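Local coordinates for YfnB (Bacillus subtilis, PDB 3ED5), which is a putative hydrolase of the haloacid dehalogenase-like superfamily that may act as a 5'-nucleotidase, at residues Thr200-Pro205 and Ile214-Glu219. Residues are numbered along the deposited sequence; the frame is centred on the assembly and turned at random.
Sequences TCWMNP and IIPTYE
Two donors grip OE2 of E219: ND2 of N204 at 2.9 Å and a water that also donates to O of N204. The amide reaches OE2 from above the carboxylate plane, 36° out of it, while the carboxylate oxygen lies close to the plane of the amide. An amide suits this place because both its ends are used: OD1 accepts from N of K208 in the following loop. An alanine here would probably cost OE2 of E219 its amide donor and N of K208 its acceptor, leaving the carboxylate freer to turn. The extended chain of E219 runs beside W202, its CD 3.6 Å from CE3 of the indole, and CB of N204 sits over the centre of one ring face. CG of W202 stands anti to the backbone N (chi1 -173°), and the indole lies side by side with E219, the two planes 40° apart; its NE1 is satisfied by O of D184.

At the other end T200 and T217 are tied by two reciprocal backbone-to-side-chain hydrogen bonds: N of T200 donates to OG1 of T217, and N of T217 to OG1 of T200 at 3.0 Å. Each hydroxyl thus serves as acceptor just before strand 218-220 begins. CB of P216, part of a compact apolar ring, packs 3.8 Å from CB of W202. Beyond, N of Y218 bonds O of T200, and N of W202 bonds O of Y218 at 2.9 Å. On the opposite face C201 SG meets CB of Y218, whose OH bonds that of Y7. This parallel pairing adds edge strand 218-220 to strand 199-203 in the Rossmann-like sheet of HAD hydrolases.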
loop_
_atom_site.group_PDB
_atom_site.type_symbol
_atom_site.label_atom_id
_atom_site.label_comp_id
_atom_site.label_asym_id
_atom_site.label_seq_id
_atom_site.Cartn_x
_atom_site.Cartn_y
_atom_site.Cartn_z
ATOM N N THR A 200 5.590 -12.579 7.988
ATOM C CA THR A 200 5.632 -11.394 7.121
ATOM C C THR A 200 6.719 -11.489 6.034
ATOM O O THR A 200 7.814 -12.032 6.268
ATOM C CB THR A 200 5.960 -10.129 7.957
ATOM O OG1 THR A 200 7.119 -10.391 8.748
ATOM C CG2 THR A 200 4.790 -9.767 8.919
ATOM N N CYS A 201 6.422 -10.899 4.874
ATOM C CA CYS A 201 7.385 -10.819 3.759
ATOM C C CYS A 201 7.522 -9.355 3.314
ATOM O O CYS A 201 6.580 -8.777 2.812
ATOM C CB CYS A 201 6.915 -11.704 2.604
ATOM S SG CYS A 201 8.089 -11.675 1.214
ATOM N N TRP A 202 8.701 -8.792 3.543
ATOM C CA TRP A 202 9.001 -7.407 3.236
ATOM C C TRP A 202 9.505 -7.281 1.797
ATOM O O TRP A 202 10.577 -7.796 1.467
ATOM C CB TRP A 202 10.067 -6.895 4.221
ATOM C CG TRP A 202 10.332 -5.411 4.092
ATOM C CD1 TRP A 202 9.452 -4.459 3.653
ATOM C CD2 TRP A 202 11.539 -4.722 4.458
ATOM N NE1 TRP A 202 10.053 -3.205 3.705
ATOM C CE2 TRP A 202 11.322 -3.340 4.211
ATOM C CE3 TRP A 202 12.780 -5.136 4.972
ATOM C CZ2 TRP A 202 12.311 -2.379 4.437
ATOM C CZ3 TRP A 202 13.760 -4.176 5.227
ATOM C CH2 TRP A 202 13.519 -2.804 4.942
HETATM N N MSE A 203 8.715 -6.582 0.975
HETATM C CA MSE A 203 9.103 -6.223 -0.380
HETATM C C MSE A 203 10.031 -5.004 -0.278
HETATM O O MSE A 203 9.599 -3.915 0.116
HETATM C CB MSE A 203 7.824 -5.916 -1.177
HETATM C CG MSE A 203 8.054 -5.414 -2.576
HETATM SE SE MSE A 203 8.986 -6.704 -3.702
HETATM C CE MSE A 203 8.864 -5.707 -5.408
ATOM N N ASN A 204 11.309 -5.198 -0.576
ATOM C CA ASN A 204 12.309 -4.131 -0.407
ATOM C C ASN A 204 13.291 -4.118 -1.592
ATOM O O ASN A 204 14.496 -4.370 -1.429
ATOM C CB ASN A 204 13.048 -4.314 0.915
ATOM C CG ASN A 204 13.958 -3.132 1.262
ATOM O OD1 ASN A 204 13.770 -2.016 0.763
ATOM N ND2 ASN A 204 14.972 -3.387 2.068
ATOM N N PRO A 205 12.771 -3.861 -2.798
ATOM C CA PRO A 205 13.586 -3.902 -4.023
ATOM C C PRO A 205 14.794 -2.979 -3.982
ATOM O O PRO A 205 15.832 -3.312 -4.546
ATOM C CB PRO A 205 12.624 -3.440 -5.124
ATOM C CG PRO A 205 11.448 -2.848 -4.414
ATOM C CD PRO A 205 11.357 -3.532 -3.070
ATOM N N ILE A 214 12.140 -3.281 12.521
ATOM C CA ILE A 214 10.959 -4.152 12.515
ATOM C C ILE A 214 11.351 -5.354 11.651
ATOM O O ILE A 214 11.478 -5.223 10.412
ATOM C CB ILE A 214 9.750 -3.397 11.933
ATOM C CG1 ILE A 214 9.397 -2.216 12.844
ATOM C CG2 ILE A 214 8.547 -4.340 11.730
ATOM C CD1 ILE A 214 8.404 -1.239 12.244
ATOM N N ILE A 215 11.544 -6.512 12.284
ATOM C CA ILE A 215 12.147 -7.660 11.584
ATOM C C ILE A 215 11.122 -8.603 10.906
ATOM O O ILE A 215 10.370 -9.306 11.586
ATOM C CB ILE A 215 13.101 -8.497 12.499
ATOM C CG1 ILE A 215 14.116 -7.604 13.248
ATOM C CG2 ILE A 215 13.820 -9.638 11.685
ATOM C CD1 ILE A 215 14.980 -6.694 12.364
ATOM N N PRO A 216 11.147 -8.666 9.567
ATOM C CA PRO A 216 10.197 -9.520 8.832
ATOM C C PRO A 216 10.620 -11.003 8.853
ATOM O O PRO A 216 11.793 -11.297 9.096
ATOM C CB PRO A 216 10.296 -8.971 7.411
ATOM C CG PRO A 216 11.723 -8.521 7.304
ATOM C CD PRO A 216 12.073 -7.962 8.663
ATOM N N THR A 217 9.700 -11.924 8.557
ATOM C CA THR A 217 10.078 -13.337 8.430
ATOM C C THR A 217 10.952 -13.513 7.204
ATOM O O THR A 217 11.940 -14.267 7.258
ATOM C CB THR A 217 8.834 -14.272 8.302
ATOM O OG1 THR A 217 7.877 -13.880 9.298
ATOM C CG2 THR A 217 9.213 -15.771 8.479
ATOM N N TYR A 218 10.579 -12.824 6.112
ATOM C CA TYR A 218 11.335 -12.852 4.851
ATOM C C TYR A 218 11.510 -11.444 4.316
ATOM O O TYR A 218 10.703 -10.582 4.596
ATOM C CB TYR A 218 10.574 -13.616 3.760
ATOM C CG TYR A 218 9.972 -14.908 4.235
ATOM C CD1 TYR A 218 10.741 -16.072 4.291
ATOM C CD2 TYR A 218 8.618 -14.961 4.614
ATOM C CE1 TYR A 218 10.200 -17.277 4.731
ATOM C CE2 TYR A 218 8.056 -16.172 5.044
ATOM C CZ TYR A 218 8.867 -17.323 5.100
ATOM O OH TYR A 218 8.352 -18.534 5.528
ATOM N N GLU A 219 12.547 -11.264 3.507
ATOM C CA GLU A 219 12.783 -10.003 2.808
ATOM C C GLU A 219 13.196 -10.345 1.363
ATOM O O GLU A 219 14.125 -11.149 1.166
ATOM C CB GLU A 219 13.912 -9.243 3.503
ATOM C CG GLU A 219 14.205 -7.911 2.762
ATOM C CD GLU A 219 15.348 -7.138 3.384
ATOM O OE1 GLU A 219 15.857 -7.528 4.473
ATOM O OE2 GLU A 219 15.746 -6.128 2.760
HETATM O O HOH W 1 16.148 -6.264 0.017
#